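Local coordinates for protein deacetylase EF_0837 (Enterococcus faecalis, PDB 2ICS) that deacetylates acetyl-(R)-mandelate in vitro, though with very low efficiency, and carries two zinc ions in each subunit, at residues A[81-86]-A[284-289]; A[129-134]-A[170-175]; A[249-254]-A[294-299]. One frame throughout, in Å; residues are numbered along the deposited sequence.

Interaction 1: A[81-86]-A[284-289]; sequences KGVTTV and YDLATT
V83 and L286 meet branch to branch, their side chains crossing at about a right angle, while K81 crosses D285 at a similar angle. The apolar half rests on V83 CG2, which lies 3.8 Å from L286 CD2 and 4.0 Å from L286 CB, touching both the root and one tip of the leucine. With CG1 of V83 anti to the backbone N (chi1 -176°), CG2 lies anti to the carbonyl carbon and faces the leucine. Two bends in the K81 chain (chi2 -61°, chi4 61°) carry the amine across to the turn before the helix. Its NZ ends 3.7 Å from Y284 O and 4.0 Å from D285 CB. K81 NZ stays 4.5 Å from D285 OD1, too long for a salt bridge, so any attraction is probably only a weak, long-range one. The aspartate is turned to another task. Its OD2 accepts from T288 N at 2.8 Å, the bond meeting the oxygen nearly along the C-O axis, which caps the first turn of the helix. L286 also touches W56 and D58 on strand 51-61, beside strand 83-89. This is consistent with helix 286-296 being the one that follows the final barrel strand, near D272, and packs against the first strands of the amidohydrolase TIM barrel.

Interaction 2: A[129-134]-A[170-175]; sequences ADLSKV and LELAKQ
L172 meets V134 and L131 through aliphatic branches alone; the flat group that shapes the loop behind them is the D130 carboxylate, which receives both its S132 donors on one face. S132 OG lies 2.6 Å from D130 OD1, and S132 N lies 3.0 Å from the same oxygen. Both come from above the carboxylate plane, the hydroxyl 38° out of it, so a single oxygen holds the serine by its backbone and its side chain. The bond to S132 N makes an Asx turn, which leads into the short 3-10 segment 131-133. Two backbone bonds of the 3-10 kind follow: K133 N donates to D130 O at 3.2 Å and V134 N to L131 O at 2.9 Å. V134 directs its side chain at the helix, while L131 sets off to one side and approaches only farther along its chain. In barrel terms, the loop running from strand 110-114 to helix 136-145 lies here against helix 168-178, which follows the next barrel strand (residues 150-157), so two successive strand-to-helix excursions touch at the surface. L172 carries the helix side. Its CD1 lies anti to CA (chi2 179°), which extends this methyl away from its own helix toward the loop, and it reaches V134 CG1 at 3.7 Å. L131 CG is more distant, 4.2 Å from the same L172 CD1. L131 has an unusual first torsion, -116°, far from a staggered position, and its side chain also leans on N165. V134 touches L128 within its own loop, and K133 shares a backbone bond with K119. The neighbouring K174 ties the helix to D207 and E204 by salt bridges.

Interaction 3: A[249-254]-A[294-299]; sequences DSFNFH and RVVGYD
F253 pushes the rim of its ring against two neighbouring valines, V295 and V296, at the end of helix 286-296. F253 CD1 lies 3.9 Å from V296 CG2, and that methyl sits in the plane of the ring, at its edge. One atom further round, F253 CE1 meets V295 CG1 at 3.6 Å, here from an oblique direction. V295 places this methyl between its backbone N and carbonyl carbon (chi1 75°), reaching across the phenylalanine at about a right angle. F251 adds a looser touch: its CZ lies 4.4 Å from V296 CG2, again near the ring plane, so the same valine methyl is met by the edges of both rings. The two phenylalanines also pack on each other. F251 CE2 stands 3.8 Å above one face of the F253 ring, offset toward its rim, while F253 CE1 lies in the plane of the F251 ring at its edge. V296 further touches A256 and L260, which extends the contact along helix 253-261. In the next shell, N252 OD1 N-caps that helix by accepting from V255 N, while F251 N bonds to S346 OG and F253 N to D345 OD2. At the other helix, R294 NH1 spans the helix end to Y298 O at 3.0 Å, while its NE forms a salt bridge with E355. The start of helix 253-261 is thus joined to the end of helix 286-296, two helices on the outside of the TIM barrel. Carbon meets carbon throughout the interface itself, so its fit depends on shape and dispersion, and the directional bonds are left to the flanking caps and loops.

Interactions 1 and 3 share helix 286-296, the first at its start and the second at its end; their centres lie 16 Å apart and their nearest atoms about 5 Å. Both lie behind residues of the metal centre: the L286 side chain is about 8 Å from that of H60, and the F251 side chain about 7 Å from that of H211, each a zinc ligand. The F251 side chain is also about 11 Å from the bound adenine. Interaction 2 sits apart at the surface, its centre 31 Å from that of interaction 1 and 32 Å from that of interaction 3. Yet the V134 side chain is about 10 Å from that of R156, a residue of the adenine pocket.

Interaction 1: A[81-86]-A[284-289]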
loop_
_atom_site.group_PDB
_atom_site.type_symbol
_atom_site.label_atom_id
_atom_site.label_comp_id
_atom_site.label_asym_id
_atom_site.label_seq_id
_atom_site.Cartn_x
_atom_site.Cartn_y
_atom_site.Cartn_z
ATOM N N LYS A 81 -9.805 -9.656 -2.774
ATOM C CA LYS A 81 -8.461 -9.961 -3.258
ATOM C C LYS A 81 -7.540 -10.336 -2.098
ATOM O O LYS A 81 -6.311 -10.329 -2.226
ATOM C CB LYS A 81 -7.898 -8.756 -4.020
ATOM C CG LYS A 81 -8.738 -8.353 -5.231
ATOM C CD LYS A 81 -8.813 -9.489 -6.250
ATOM C CE LYS A 81 -9.681 -9.125 -7.446
ATOM N NZ LYS A 81 -9.163 -7.943 -8.187
ATOM N N GLY A 82 -8.150 -10.665 -0.966
ATOM C CA GLY A 82 -7.386 -11.051 0.208
ATOM C C GLY A 82 -6.766 -9.879 0.943
ATOM O O GLY A 82 -5.943 -10.074 1.837
ATOM N N VAL A 83 -7.151 -8.663 0.570
ATOM C CA VAL A 83 -6.615 -7.473 1.217
ATOM C C VAL A 83 -7.625 -6.973 2.252
ATOM O O VAL A 83 -8.732 -6.556 1.909
ATOM C CB VAL A 83 -6.306 -6.368 0.169
ATOM C CG1 VAL A 83 -5.660 -5.163 0.848
ATOM C CG2 VAL A 83 -5.364 -6.925 -0.911
ATOM N N THR A 84 -7.241 -7.037 3.524
ATOM C CA THR A 84 -8.119 -6.629 4.612
ATOM C C THR A 84 -8.194 -5.121 4.848
ATOM O O THR A 84 -9.204 -4.617 5.330
ATOM C CB THR A 84 -7.712 -7.331 5.932
ATOM O OG1 THR A 84 -6.353 -7.008 6.256
ATOM C CG2 THR A 84 -7.845 -8.839 5.788
ATOM N N THR A 85 -7.129 -4.403 4.505
ATOM C CA THR A 85 -7.088 -2.954 4.689
ATOM C C THR A 85 -6.487 -2.250 3.472
ATOM O O THR A 85 -5.534 -2.749 2.864
ATOM C CB THR A 85 -6.248 -2.571 5.950
ATOM O OG1 THR A 85 -6.892 -3.068 7.130
ATOM C CG2 THR A 85 -6.109 -1.065 6.071
ATOM N N VAL A 86 -7.057 -1.104 3.107
ATOM C CA VAL A 86 -6.542 -0.325 1.990
ATOM C C VAL A 86 -6.474 1.135 2.397
ATOM O O VAL A 86 -7.262 1.605 3.224
ATOM C CB VAL A 86 -7.426 -0.427 0.709
ATOM C CG1 VAL A 86 -7.393 -1.846 0.156
ATOM C CG2 VAL A 86 -8.855 0.004 1.017
ATOM N N TYR A 284 -3.217 -6.033 -11.773
ATOM C CA TYR A 284 -4.543 -6.616 -11.613
ATOM C C TYR A 284 -5.007 -6.676 -10.166
ATOM O O TYR A 284 -6.199 -6.548 -9.883
ATOM C CB TYR A 284 -4.560 -8.012 -12.225
ATOM C CG TYR A 284 -4.297 -8.018 -13.715
ATOM C CD1 TYR A 284 -2.997 -7.985 -14.220
ATOM C CD2 TYR A 284 -5.358 -8.053 -14.625
ATOM C CE1 TYR A 284 -2.759 -7.992 -15.604
ATOM C CE2 TYR A 284 -5.135 -8.058 -15.997
ATOM C CZ TYR A 284 -3.839 -8.029 -16.485
ATOM O OH TYR A 284 -3.636 -8.034 -17.849
ATOM N N ASP A 285 -4.056 -6.875 -9.258
ATOM C CA ASP A 285 -4.337 -6.954 -7.834
ATOM C C ASP A 285 -3.022 -6.978 -7.044
ATOM O O ASP A 285 -1.942 -6.946 -7.629
ATOM C CB ASP A 285 -5.191 -8.196 -7.542
ATOM C CG ASP A 285 -4.626 -9.460 -8.167
ATOM O OD1 ASP A 285 -5.408 -10.394 -8.421
ATOM O OD2 ASP A 285 -3.405 -9.531 -8.395
ATOM N N LEU A 286 -3.107 -7.020 -5.719
ATOM C CA LEU A 286 -1.896 -7.020 -4.903
ATOM C C LEU A 286 -1.094 -8.306 -5.112
ATOM O O LEU A 286 0.120 -8.261 -5.282
ATOM C CB LEU A 286 -2.259 -6.848 -3.428
ATOM C CG LEU A 286 -1.088 -6.658 -2.457
ATOM C CD1 LEU A 286 -0.369 -5.340 -2.737
ATOM C CD2 LEU A 286 -1.622 -6.682 -1.038
ATOM N N ALA A 287 -1.785 -9.444 -5.105
ATOM C CA ALA A 287 -1.155 -10.748 -5.316
ATOM C C ALA A 287 -0.245 -10.734 -6.549
ATOM O O ALA A 287 0.886 -11.231 -6.504
ATOM C CB ALA A 287 -2.237 -11.826 -5.482
ATOM N N THR A 288 -0.746 -10.156 -7.640
ATOM C CA THR A 288 -0.002 -10.065 -8.891
ATOM C C THR A 288 1.227 -9.168 -8.744
ATOM O O THR A 288 2.266 -9.408 -9.359
ATOM C CB THR A 288 -0.902 -9.515 -10.019
ATOM O OG1 THR A 288 -2.000 -10.407 -10.222
ATOM C CG2 THR A 288 -0.130 -9.384 -11.324
ATOM N N THR A 289 1.103 -8.129 -7.928
ATOM C CA THR A 289 2.209 -7.216 -7.704
ATOM C C THR A 289 3.247 -7.948 -6.854
ATOM O O THR A 289 4.447 -7.802 -7.060
ATOM C CB THR A 289 1.732 -5.945 -6.977
ATOM O OG1 THR A 289 0.620 -5.386 -7.688
ATOM C CG2 THR A 289 2.845 -4.910 -6.922
#

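Interaction 2: A[129-134]-A[170-175]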
loop_
_atom_site.group_PDB
_atom_site.type_symbol
_atom_site.label_atom_id
_atom_site.label_comp_id
_atom_site.label_asym_id
_atom_site.label_seq_id
_atom_site.Cartn_x
_atom_site.Cartn_y
_atom_site.Cartn_z
ATOM N N ALA A 129 -1.279 22.800 -9.553
ATOM C CA ALA A 129 -0.951 23.884 -10.476
ATOM C C ALA A 129 -1.480 25.215 -9.933
ATOM O O ALA A 129 -0.921 26.275 -10.208
ATOM C CB ALA A 129 -1.555 23.597 -11.847
ATOM N N ASP A 130 -2.565 25.146 -9.165
ATOM C CA ASP A 130 -3.167 26.330 -8.550
ATOM C C ASP A 130 -2.941 26.215 -7.045
ATOM O O ASP A 130 -3.631 25.458 -6.366
ATOM C CB ASP A 130 -4.672 26.382 -8.844
ATOM C CG ASP A 130 -5.356 27.589 -8.206
ATOM O OD1 ASP A 130 -4.713 28.298 -7.395
ATOM O OD2 ASP A 130 -6.545 27.826 -8.511
ATOM N N LEU A 131 -1.980 26.970 -6.530
ATOM C CA LEU A 131 -1.642 26.933 -5.112
ATOM C C LEU A 131 -2.729 27.344 -4.120
ATOM O O LEU A 131 -2.669 26.972 -2.946
ATOM C CB LEU A 131 -0.395 27.774 -4.867
ATOM C CG LEU A 131 0.835 27.012 -4.377
ATOM C CD1 LEU A 131 1.099 25.805 -5.269
ATOM C CD2 LEU A 131 2.030 27.957 -4.358
ATOM N N SER A 132 -3.716 28.109 -4.568
ATOM C CA SER A 132 -4.776 28.530 -3.659
ATOM C C SER A 132 -5.557 27.318 -3.160
ATOM O O SER A 132 -6.170 27.363 -2.093
ATOM C CB SER A 132 -5.727 29.517 -4.352
ATOM O OG SER A 132 -6.375 28.922 -5.464
ATOM N N LYS A 133 -5.526 26.236 -3.936
ATOM C CA LYS A 133 -6.228 25.009 -3.574
ATOM C C LYS A 133 -5.545 24.296 -2.415
ATOM O O LYS A 133 -6.143 23.440 -1.762
ATOM C CB LYS A 133 -6.290 24.055 -4.763
ATOM C CG LYS A 133 -7.067 24.561 -5.965
ATOM C CD LYS A 133 -7.037 23.511 -7.073
ATOM C CE LYS A 133 -7.790 23.951 -8.310
ATOM N NZ LYS A 133 -7.716 22.905 -9.372
ATOM N N VAL A 134 -4.292 24.651 -2.167
ATOM C CA VAL A 134 -3.518 24.036 -1.099
ATOM C C VAL A 134 -3.576 24.857 0.185
ATOM O O VAL A 134 -2.658 25.624 0.481
ATOM C CB VAL A 134 -2.040 23.869 -1.525
ATOM C CG1 VAL A 134 -1.225 23.274 -0.388
ATOM C CG2 VAL A 134 -1.956 22.979 -2.752
ATOM N N LEU A 170 5.721 20.687 -2.236
ATOM C CA LEU A 170 6.294 19.761 -1.270
ATOM C C LEU A 170 6.657 20.490 0.019
ATOM O O LEU A 170 6.440 19.966 1.111
ATOM C CB LEU A 170 7.531 19.066 -1.857
ATOM C CG LEU A 170 8.220 18.007 -0.980
ATOM C CD1 LEU A 170 7.220 16.929 -0.562
ATOM C CD2 LEU A 170 9.380 17.387 -1.748
ATOM N N GLU A 171 7.199 21.700 -0.101
ATOM C CA GLU A 171 7.560 22.469 1.090
ATOM C C GLU A 171 6.304 22.681 1.919
ATOM O O GLU A 171 6.336 22.578 3.140
ATOM C CB GLU A 171 8.141 23.836 0.718
ATOM C CG GLU A 171 9.497 23.805 0.053
ATOM C CD GLU A 171 10.087 25.196 -0.070
ATOM O OE1 GLU A 171 10.330 25.832 0.981
ATOM O OE2 GLU A 171 10.299 25.659 -1.210
ATOM N N LEU A 172 5.202 22.993 1.240
ATOM C CA LEU A 172 3.925 23.204 1.905
ATOM C C LEU A 172 3.494 21.898 2.572
ATOM O O LEU A 172 2.934 21.908 3.669
ATOM C CB LEU A 172 2.856 23.642 0.897
ATOM C CG LEU A 172 2.994 25.019 0.235
ATOM C CD1 LEU A 172 1.847 25.216 -0.742
ATOM C CD2 LEU A 172 2.984 26.122 1.292
ATOM N N ALA A 173 3.763 20.778 1.906
ATOM C CA ALA A 173 3.404 19.469 2.447
ATOM C C ALA A 173 4.174 19.223 3.745
ATOM O O ALA A 173 3.606 18.772 4.736
ATOM C CB ALA A 173 3.711 18.374 1.424
ATOM N N LYS A 174 5.468 19.526 3.740
ATOM C CA LYS A 174 6.276 19.341 4.939
ATOM C C LYS A 174 5.814 20.264 6.074
ATOM O O LYS A 174 5.853 19.888 7.244
ATOM C CB LYS A 174 7.754 19.587 4.620
ATOM C CG LYS A 174 8.360 18.542 3.685
ATOM C CD LYS A 174 8.362 17.147 4.319
ATOM C CE LYS A 174 9.363 17.051 5.464
ATOM N NZ LYS A 174 9.288 15.742 6.181
ATOM N N GLN A 175 5.372 21.469 5.724
ATOM C CA GLN A 175 4.891 22.427 6.717
ATOM C C GLN A 175 3.610 21.886 7.346
ATOM O O GLN A 175 3.452 21.893 8.567
ATOM C CB GLN A 175 4.608 23.776 6.053
ATOM C CG GLN A 175 3.957 24.807 6.961
ATOM C CD GLN A 175 3.462 26.018 6.191
ATOM O OE1 GLN A 175 4.231 26.670 5.479
ATOM N NE2 GLN A 175 2.173 26.327 6.326
#

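Interaction 3: A[249-254]-A[294-299]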
loop_
_atom_site.group_PDB
_atom_site.type_symbol
_atom_site.label_atom_id
_atom_site.label_comp_id
_atom_site.label_asym_id
_atom_site.label_seq_id
_atom_site.Cartn_x
_atom_site.Cartn_y
_atom_site.Cartn_z
ATOM N N ASP A 249 1.783 3.355 -14.829
ATOM C CA ASP A 249 3.093 3.713 -15.364
ATOM C C ASP A 249 4.214 3.880 -14.352
ATOM O O ASP A 249 5.225 4.502 -14.660
ATOM C CB ASP A 249 2.981 5.006 -16.177
ATOM C CG ASP A 249 2.265 4.799 -17.502
ATOM O OD1 ASP A 249 2.735 3.967 -18.318
ATOM O OD2 ASP A 249 1.236 5.469 -17.727
ATOM N N SER A 250 4.079 3.302 -13.165
ATOM C CA SER A 250 5.111 3.510 -12.162
ATOM C C SER A 250 5.992 2.357 -11.693
ATOM O O SER A 250 6.729 2.513 -10.714
ATOM C CB SER A 250 4.473 4.199 -10.957
ATOM O OG SER A 250 3.824 5.388 -11.379
ATOM N N PHE A 251 5.933 1.211 -12.366
ATOM C CA PHE A 251 6.779 0.082 -11.978
ATOM C C PHE A 251 7.523 -0.514 -13.166
ATOM O O PHE A 251 6.916 -0.965 -14.133
ATOM C CB PHE A 251 5.971 -1.023 -11.297
ATOM C CG PHE A 251 6.798 -2.228 -10.941
ATOM C CD1 PHE A 251 7.720 -2.170 -9.902
ATOM C CD2 PHE A 251 6.705 -3.402 -11.688
ATOM C CE1 PHE A 251 8.546 -3.260 -9.611
ATOM C CE2 PHE A 251 7.526 -4.500 -11.408
ATOM C CZ PHE A 251 8.450 -4.427 -10.364
ATOM N N ASN A 252 8.845 -0.539 -13.064
ATOM C CA ASN A 252 9.699 -1.051 -14.125
ATOM C C ASN A 252 10.555 -2.207 -13.590
ATOM O O ASN A 252 11.298 -2.041 -12.619
ATOM C CB ASN A 252 10.563 0.110 -14.649
ATOM C CG ASN A 252 11.494 -0.295 -15.783
ATOM O OD1 ASN A 252 12.496 -0.981 -15.568
ATOM N ND2 ASN A 252 11.168 0.140 -16.999
ATOM N N PHE A 253 10.422 -3.382 -14.208
ATOM C CA PHE A 253 11.178 -4.574 -13.803
ATOM C C PHE A 253 12.683 -4.331 -13.774
ATOM O O PHE A 253 13.362 -4.688 -12.807
ATOM C CB PHE A 253 10.911 -5.749 -14.756
ATOM C CG PHE A 253 9.673 -6.552 -14.428
ATOM C CD1 PHE A 253 9.556 -7.216 -13.214
ATOM C CD2 PHE A 253 8.659 -6.696 -15.365
ATOM C CE1 PHE A 253 8.452 -8.017 -12.941
ATOM C CE2 PHE A 253 7.548 -7.498 -15.102
ATOM C CZ PHE A 253 7.448 -8.159 -13.889
ATOM N N HIS A 254 13.207 -3.727 -14.834
ATOM C CA HIS A 254 14.639 -3.480 -14.903
ATOM C C HIS A 254 15.133 -2.662 -13.714
ATOM O O HIS A 254 16.188 -2.951 -13.142
ATOM C CB HIS A 254 15.000 -2.764 -16.202
ATOM C CG HIS A 254 16.472 -2.561 -16.375
ATOM N ND1 HIS A 254 17.355 -3.611 -16.500
ATOM C CD2 HIS A 254 17.223 -1.433 -16.375
ATOM C CE1 HIS A 254 18.588 -3.140 -16.566
ATOM N NE2 HIS A 254 18.535 -1.821 -16.491
ATOM N N ARG A 294 8.489 -11.210 -6.570
ATOM C CA ARG A 294 8.969 -12.558 -6.324
ATOM C C ARG A 294 9.857 -12.924 -7.501
ATOM O O ARG A 294 10.955 -13.444 -7.321
ATOM C CB ARG A 294 7.801 -13.542 -6.222
ATOM C CG ARG A 294 8.226 -15.011 -6.194
ATOM C CD ARG A 294 9.297 -15.262 -5.149
ATOM N NE ARG A 294 9.723 -16.658 -5.113
ATOM C CZ ARG A 294 10.965 -17.050 -4.842
ATOM N NH1 ARG A 294 11.912 -16.152 -4.587
ATOM N NH2 ARG A 294 11.263 -18.343 -4.821
ATOM N N VAL A 295 9.384 -12.625 -8.707
ATOM C CA VAL A 295 10.139 -12.932 -9.916
ATOM C C VAL A 295 11.386 -12.051 -9.993
ATOM O O VAL A 295 12.396 -12.445 -10.574
ATOM C CB VAL A 295 9.270 -12.734 -11.191
ATOM C CG1 VAL A 295 9.102 -11.254 -11.496
ATOM C CG2 VAL A 295 9.903 -13.456 -12.364
ATOM N N VAL A 296 11.309 -10.857 -9.409
ATOM C CA VAL A 296 12.446 -9.944 -9.385
ATOM C C VAL A 296 13.556 -10.561 -8.536
ATOM O O VAL A 296 14.737 -10.404 -8.838
ATOM C CB VAL A 296 12.066 -8.563 -8.775
ATOM C CG1 VAL A 296 13.325 -7.783 -8.384
ATOM C CG2 VAL A 296 11.267 -7.760 -9.774
ATOM N N GLY A 297 13.174 -11.256 -7.467
ATOM C CA GLY A 297 14.171 -11.874 -6.609
ATOM C C GLY A 297 13.865 -11.915 -5.120
ATOM O O GLY A 297 14.545 -12.625 -4.379
ATOM N N TYR A 298 12.868 -11.157 -4.664
ATOM C CA TYR A 298 12.512 -11.164 -3.240
ATOM C C TYR A 298 11.992 -12.558 -2.867
ATOM O O TYR A 298 11.508 -13.284 -3.733
ATOM C CB TYR A 298 11.399 -10.145 -2.955
ATOM C CG TYR A 298 11.754 -8.683 -3.154
ATOM C CD1 TYR A 298 12.794 -8.293 -4.000
ATOM C CD2 TYR A 298 10.988 -7.680 -2.553
ATOM C CE1 TYR A 298 13.057 -6.944 -4.247
ATOM C CE2 TYR A 298 11.242 -6.326 -2.797
ATOM C CZ TYR A 298 12.272 -5.970 -3.646
ATOM O OH TYR A 298 12.505 -4.644 -3.912
ATOM N N ASP A 299 12.099 -12.942 -1.595
ATOM C CA ASP A 299 11.569 -14.243 -1.170
ATOM C C ASP A 299 10.196 -14.008 -0.535
ATOM O O ASP A 299 9.908 -12.911 -0.062
ATOM C CB ASP A 299 12.509 -14.959 -0.180
ATOM C CG ASP A 299 12.721 -14.187 1.121
ATOM O OD1 ASP A 299 11.742 -13.672 1.708
ATOM O OD2 ASP A 299 13.881 -14.116 1.576
#